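Local atomic coordinates of toll-like receptor 13 (Mus musculus, PDB entry 4Z0C), a protein that recognises bacterial 23S rRNA as an innate immune receptor and signals through MYD88 and TRAF6 to activate NF-kappa-B and the inflammatory response. Residues E193-A198 / N219-T224; P226-L231 / K246-L251. One frame throughout, in Å; residues are numbered along the deposited sequence.

Overall arrangement
The two contacts follow one another along the chain in the leucine-rich-repeat ectodomain, and their centres lie about 13 Å apart. Contact 1 pairs two short parallel strands of LRR 7 and LRR 8; contact 2, in LRR 9 and LRR 10, joins the loop leading into strand 230-232, with the start of that strand, to the turn before strand 253-255. They share a hydrophobic seam: Leu222 CD1 of contact 1 lies 3.8 Å from Leu248 CD2 and 4.0 Å from Leu231 CD2 of contact 2, while the rings of Tyr221 and His247 meet. The nearest atoms of contacts 1 and 2 are about 26 and 24 Å from the bound RNA, whereas a glycan sugar touches contact 2 at Ser230.

Contact 1 (E193-A198 / N219-T224); sequences ELNFSA and NVYLKT
Two donors grip the side-chain oxygen of Asn195, both from Ser197. The hydroxyl reaches it in the carbonyl plane, on a lone pair, with OG of Ser197 2.9 Å from OD1 of Asn195; the Ser197 backbone N-H comes from above that plane, N to OD1 3.2 Å, and closes an Asx turn. Asparagine suits the place because its short side chain carries a carbonyl oxygen able to accept from the N-H two residues on; with CG anti to the backbone N (chi1 180°), OD1 reaches both Ser197 donors. The same oxygen rests 3.3 Å from CB of Tyr221, the amide plane turned 71° from the ring. Ser197 OG in turn lies against the CD2 side of that ring, so the polar turn is backed by an aromatic neighbour.

Beneath this, the main chains of 193-198 and 219-224 run parallel, with Leu194 beside Val220 and Asn195 beside Tyr221. Three backbone hydrogen bonds join them: Leu194 N to Asn219 O, Tyr221 N to Leu194 O, which is almost straight (174° at the hydrogen), and Phe196 N to Tyr221 O at 3.0 Å. On the face opposite Asn195 and Tyr221, CB of Leu194 meets CG1 of Val220. Beyond the paired strands, Phe196 and Leu222 run alongside each other in the same direction, with CD1 of the ring 3.9 Å from CD2 of the leucine. Thr224 turns its methyl to the backbone instead, CG2 only 3.0 Å from Phe196 O, a tight fit.

At one end, the Glu193 carboxylate hydrogen-bonds to His173, a pairing that probably favours a protonated imidazole. Backbone bonds thus set the register between two successive repeats, aliphatic and aromatic groups fill the buried side, and the Asx turn satisfies its own amide oxygen within a single segment.

Contact 2 (P226-L231 / K246-L251); sequences PQLKSL and KHLQNL. With NAG (2-acetamido-2-deoxy-beta-D-glucopyranose), chain N.
Leu228 and Leu251 hold equivalent places in successive leucine-rich repeats, and their side chains extend next to each other along a common direction. Each has CG anti to the backbone N, which sends the branched end inward; CG of Leu228 sits 3.8 Å from CD1 of Leu251. That methyl also packs against CB of Leu231 at 3.9 Å, and CD2 of Leu248 approaches the ends of Leu228 and Leu231 more loosely. Leucine suits these sites, its forked tip touching several neighbours.

The polar part of the contact centres on Asn250, within the type I beta turn 248-251. Asparagine suits because its short amide N-H can reach a main-chain carbonyl from within the turn: ND2 donates to Pro226 O at 2.6 Å, nearly straight (168°), with the acceptor in the amide plane. Gln227 runs alongside, its amide turned 70° from that of Asn250, at too poor an angle to bond.

Ser230 OG donates to O5 of an N-acetylglucosamine at 2.3 Å, so short that it probably reflects uncertainty in the modelled sugar; Asn206, the probable attachment site, lies beside Ser230. Packed leucines thus supply apolar adhesion between coils, while one directional amide bond ties the turn to the Pro226 carbonyl.

Contact 1 (E193-A198 / N219-T224)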
loop_
_atom_site.group_PDB
_atom_site.type_symbol
_atom_site.label_atom_id
_atom_site.label_comp_id
_atom_site.label_asym_id
_atom_site.label_seq_id
_atom_site.Cartn_x
_atom_site.Cartn_y
_atom_site.Cartn_z
ATOM N N GLU A 193 -20.713 28.577 39.149
ATOM C CA GLU A 193 -21.558 29.756 38.968
ATOM C C GLU A 193 -21.326 30.425 37.616
ATOM O O GLU A 193 -20.256 30.310 37.023
ATOM C CB GLU A 193 -21.279 30.776 40.082
ATOM C CG GLU A 193 -20.188 31.782 39.703
ATOM C CD GLU A 193 -19.575 32.512 40.886
ATOM O OE1 GLU A 193 -18.850 31.868 41.677
ATOM O OE2 GLU A 193 -19.795 33.738 41.008
ATOM N N LEU A 194 -22.338 31.137 37.140
ATOM C CA LEU A 194 -22.209 31.965 35.950
ATOM C C LEU A 194 -22.699 33.384 36.250
ATOM O O LEU A 194 -23.388 34.001 35.440
ATOM C CB LEU A 194 -22.985 31.359 34.770
ATOM C CG LEU A 194 -22.261 30.248 33.999
ATOM C CD1 LEU A 194 -23.146 29.632 32.932
ATOM C CD2 LEU A 194 -20.983 30.777 33.381
ATOM N N ASN A 195 -22.333 33.891 37.422
ATOM C CA ASN A 195 -22.763 35.212 37.875
ATOM C C ASN A 195 -21.729 36.285 37.518
ATOM O O ASN A 195 -20.706 36.420 38.193
ATOM C CB ASN A 195 -22.999 35.164 39.395
ATOM C CG ASN A 195 -23.444 36.497 39.974
ATOM O OD1 ASN A 195 -23.663 37.472 39.246
ATOM N ND2 ASN A 195 -23.559 36.550 41.300
ATOM N N PHE A 196 -21.997 37.066 36.475
ATOM C CA PHE A 196 -21.023 38.073 36.038
ATOM C C PHE A 196 -21.314 39.515 36.505
ATOM O O PHE A 196 -20.887 40.460 35.857
ATOM C CB PHE A 196 -20.874 38.061 34.504
ATOM C CG PHE A 196 -20.072 36.906 33.969
ATOM C CD1 PHE A 196 -20.643 35.657 33.811
ATOM C CD2 PHE A 196 -18.746 37.075 33.607
ATOM C CE1 PHE A 196 -19.909 34.593 33.303
ATOM C CE2 PHE A 196 -18.003 36.007 33.107
ATOM C CZ PHE A 196 -18.595 34.763 32.960
ATOM N N SER A 197 -22.034 39.681 37.613
ATOM C CA SER A 197 -22.350 41.013 38.170
ATOM C C SER A 197 -21.155 41.958 38.282
ATOM O O SER A 197 -21.131 43.023 37.666
ATOM C CB SER A 197 -22.970 40.862 39.560
ATOM O OG SER A 197 -24.281 40.333 39.471
ATOM N N ALA A 198 -20.144 41.541 39.034
ATOM C CA ALA A 198 -18.987 42.381 39.322
ATOM C C ALA A 198 -17.975 42.464 38.178
ATOM O O ALA A 198 -16.894 43.052 38.327
ATOM C CB ALA A 198 -18.306 41.893 40.584
ATOM N N ASN A 219 -26.936 29.755 39.616
ATOM C CA ASN A 219 -26.562 31.140 39.840
ATOM C C ASN A 219 -26.074 31.796 38.547
ATOM O O ASN A 219 -24.878 31.802 38.268
ATOM C CB ASN A 219 -25.443 31.151 40.878
ATOM C CG ASN A 219 -25.572 32.267 41.874
ATOM O OD1 ASN A 219 -26.237 33.274 41.625
ATOM N ND2 ASN A 219 -24.928 32.098 43.021
ATOM N N VAL A 220 -26.985 32.360 37.759
ATOM C CA VAL A 220 -26.621 32.886 36.446
ATOM C C VAL A 220 -27.004 34.348 36.291
ATOM O O VAL A 220 -28.147 34.723 36.537
ATOM C CB VAL A 220 -27.335 32.122 35.322
ATOM C CG1 VAL A 220 -26.873 32.643 33.970
ATOM C CG2 VAL A 220 -27.083 30.624 35.437
ATOM N N TYR A 221 -26.061 35.181 35.875
ATOM C CA TYR A 221 -26.365 36.588 35.681
ATOM C C TYR A 221 -25.543 37.178 34.554
ATOM O O TYR A 221 -24.326 37.341 34.684
ATOM C CB TYR A 221 -26.112 37.382 36.968
ATOM C CG TYR A 221 -26.577 38.823 36.895
ATOM C CD1 TYR A 221 -27.902 39.161 37.176
ATOM C CD2 TYR A 221 -25.695 39.847 36.549
ATOM C CE1 TYR A 221 -28.337 40.477 37.112
ATOM C CE2 TYR A 221 -26.122 41.172 36.487
ATOM C CZ TYR A 221 -27.447 41.478 36.771
ATOM O OH TYR A 221 -27.881 42.785 36.708
ATOM N N LEU A 222 -26.226 37.561 33.477
ATOM C CA LEU A 222 -25.545 37.953 32.245
ATOM C C LEU A 222 -25.928 39.349 31.717
ATOM O O LEU A 222 -25.527 39.712 30.609
ATOM C CB LEU A 222 -25.794 36.899 31.154
ATOM C CG LEU A 222 -25.437 35.426 31.430
ATOM C CD1 LEU A 222 -25.838 34.569 30.243
ATOM C CD2 LEU A 222 -23.958 35.230 31.761
ATOM N N LYS A 223 -26.719 40.104 32.489
ATOM C CA LYS A 223 -27.123 41.483 32.140
ATOM C C LYS A 223 -25.947 42.335 31.719
ATOM O O LYS A 223 -25.997 43.110 30.752
ATOM C CB LYS A 223 -27.788 42.152 33.350
ATOM C CG LYS A 223 -27.591 43.671 33.430
ATOM C CD LYS A 223 -28.778 44.444 32.888
ATOM C CE LYS A 223 -29.051 45.675 33.737
ATOM N NZ LYS A 223 -30.503 45.846 34.046
ATOM N N THR A 224 -24.866 42.135 32.450
ATOM C CA THR A 224 -23.638 42.865 32.275
ATOM C C THR A 224 -22.892 42.555 30.951
ATOM O O THR A 224 -21.851 43.163 30.661
ATOM C CB THR A 224 -22.758 42.593 33.498
ATOM O OG1 THR A 224 -22.008 43.762 33.825
ATOM C CG2 THR A 224 -21.825 41.475 33.219
#

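Contact 2 (P226-L231 / K246-L251)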
loop_
_atom_site.group_PDB
_atom_site.type_symbol
_atom_site.label_atom_id
_atom_site.label_comp_id
_atom_site.label_asym_id
_atom_site.label_seq_id
_atom_site.Cartn_x
_atom_site.Cartn_y
_atom_site.Cartn_z
ATOM N N PRO A 226 -24.142 42.982 27.509
ATOM C CA PRO A 226 -25.255 43.419 26.657
ATOM C C PRO A 226 -25.024 43.189 25.165
ATOM O O PRO A 226 -25.991 43.215 24.400
ATOM C CB PRO A 226 -25.341 44.920 26.953
ATOM C CG PRO A 226 -23.938 45.306 27.319
ATOM C CD PRO A 226 -23.369 44.124 28.043
ATOM N N GLN A 227 -23.768 43.001 24.761
ATOM C CA GLN A 227 -23.434 42.794 23.355
ATOM C C GLN A 227 -23.280 41.305 22.961
ATOM O O GLN A 227 -22.903 40.993 21.827
ATOM C CB GLN A 227 -22.141 43.537 23.022
ATOM C CG GLN A 227 -22.329 45.024 22.796
ATOM C CD GLN A 227 -23.464 45.314 21.840
ATOM O OE1 GLN A 227 -24.576 45.624 22.263
ATOM N NE2 GLN A 227 -23.191 45.225 20.546
ATOM N N LEU A 228 -23.570 40.402 23.894
ATOM C CA LEU A 228 -23.270 38.982 23.729
ATOM C C LEU A 228 -23.968 38.359 22.526
ATOM O O LEU A 228 -25.194 38.422 22.409
ATOM C CB LEU A 228 -23.627 38.213 25.005
ATOM C CG LEU A 228 -23.246 36.733 25.043
ATOM C CD1 LEU A 228 -21.767 36.576 24.878
ATOM C CD2 LEU A 228 -23.647 36.132 26.363
ATOM N N LYS A 229 -23.183 37.747 21.636
ATOM C CA LYS A 229 -23.746 37.186 20.413
ATOM C C LYS A 229 -23.821 35.649 20.346
ATOM O O LYS A 229 -24.691 35.109 19.676
ATOM C CB LYS A 229 -22.987 37.702 19.198
ATOM C CG LYS A 229 -23.164 39.165 18.900
ATOM C CD LYS A 229 -22.404 39.528 17.631
ATOM C CE LYS A 229 -22.444 41.018 17.370
ATOM N NZ LYS A 229 -21.796 41.357 16.075
ATOM N N SER A 230 -22.875 34.961 20.977
ATOM C CA SER A 230 -22.866 33.507 21.030
ATOM C C SER A 230 -22.657 33.094 22.448
ATOM O O SER A 230 -21.709 33.545 23.097
ATOM C CB SER A 230 -21.705 32.885 20.231
ATOM O OG SER A 230 -21.491 33.545 19.002
ATOM N N LEU A 231 -23.502 32.190 22.915
ATOM C CA LEU A 231 -23.340 31.658 24.253
ATOM C C LEU A 231 -23.170 30.155 24.103
ATOM O O LEU A 231 -23.996 29.500 23.498
ATOM C CB LEU A 231 -24.549 32.025 25.140
ATOM C CG LEU A 231 -24.554 31.445 26.551
ATOM C CD1 LEU A 231 -23.333 31.913 27.309
ATOM C CD2 LEU A 231 -25.839 31.822 27.282
ATOM N N LYS A 246 -34.243 38.445 28.751
ATOM C CA LYS A 246 -34.030 39.888 28.817
ATOM C C LYS A 246 -32.560 40.243 28.777
ATOM O O LYS A 246 -32.177 41.291 28.255
ATOM C CB LYS A 246 -34.691 40.497 30.058
ATOM C CG LYS A 246 -36.003 41.202 29.749
ATOM C CD LYS A 246 -35.856 42.738 29.760
ATOM C CE LYS A 246 -34.655 43.265 28.932
ATOM N NZ LYS A 246 -34.827 43.139 27.450
ATOM N N HIS A 247 -31.732 39.373 29.339
ATOM C CA HIS A 247 -30.300 39.616 29.351
ATOM C C HIS A 247 -29.585 39.102 28.099
ATOM O O HIS A 247 -28.363 39.194 28.012
ATOM C CB HIS A 247 -29.686 39.017 30.616
ATOM C CG HIS A 247 -30.204 39.636 31.876
ATOM N ND1 HIS A 247 -30.364 38.926 33.047
ATOM C CD2 HIS A 247 -30.592 40.907 32.150
ATOM C CE1 HIS A 247 -30.835 39.732 33.985
ATOM N NE2 HIS A 247 -30.974 40.940 33.468
ATOM N N LEU A 248 -30.344 38.572 27.139
ATOM C CA LEU A 248 -29.753 37.942 25.949
ATOM C C LEU A 248 -30.370 38.422 24.639
ATOM O O LEU A 248 -30.508 37.644 23.702
ATOM C CB LEU A 248 -29.898 36.417 26.034
ATOM C CG LEU A 248 -29.236 35.795 27.270
ATOM C CD1 LEU A 248 -29.733 34.366 27.538
ATOM C CD2 LEU A 248 -27.714 35.843 27.145
ATOM N N GLN A 249 -30.750 39.690 24.567
ATOM C CA GLN A 249 -31.490 40.157 23.399
ATOM C C GLN A 249 -30.601 40.352 22.178
ATOM O O GLN A 249 -31.100 40.498 21.063
ATOM C CB GLN A 249 -32.274 41.433 23.705
ATOM C CG GLN A 249 -33.464 41.235 24.630
ATOM C CD GLN A 249 -34.593 40.461 23.993
ATOM O OE1 GLN A 249 -35.244 40.946 23.065
ATOM N NE2 GLN A 249 -34.876 39.275 24.525
ATOM N N ASN A 250 -29.292 40.363 22.377
ATOM C CA ASN A 250 -28.385 40.421 21.235
ATOM C C ASN A 250 -27.871 39.060 20.739
ATOM O O ASN A 250 -27.116 39.001 19.783
ATOM C CB ASN A 250 -27.207 41.356 21.523
ATOM C CG ASN A 250 -27.539 42.807 21.236
ATOM O OD1 ASN A 250 -28.130 43.126 20.200
ATOM N ND2 ASN A 250 -27.171 43.696 22.158
ATOM N N LEU A 251 -28.286 37.982 21.394
ATOM C CA LEU A 251 -27.766 36.663 21.102
ATOM C C LEU A 251 -28.124 36.195 19.681
ATOM O O LEU A 251 -29.283 36.253 19.271
ATOM C CB LEU A 251 -28.242 35.659 22.153
ATOM C CG LEU A 251 -27.261 34.498 22.384
ATOM C CD1 LEU A 251 -26.002 34.994 23.075
ATOM C CD2 LEU A 251 -27.896 33.362 23.169
HETATM C C1 NAG N . -18.284 34.008 17.911
HETATM C C2 NAG N . -17.598 32.878 17.130
HETATM C C3 NAG N . -17.939 32.923 15.651
HETATM C C4 NAG N . -19.445 32.922 15.454
HETATM C C5 NAG N . -20.037 34.094 16.220
HETATM C C6 NAG N . -21.556 34.067 16.031
HETATM C C7 NAG N . -15.478 32.098 17.992
HETATM C C8 NAG N . -13.993 32.044 17.757
HETATM N N2 NAG N . -16.156 32.949 17.236
HETATM O O3 NAG N . -17.336 31.825 15.017
HETATM O O4 NAG N . -19.782 33.047 14.086
HETATM O O5 NAG N . -19.678 34.056 17.602
HETATM O O6 NAG N . -22.136 35.204 16.623
HETATM O O7 NAG N . -16.025 31.395 18.843
#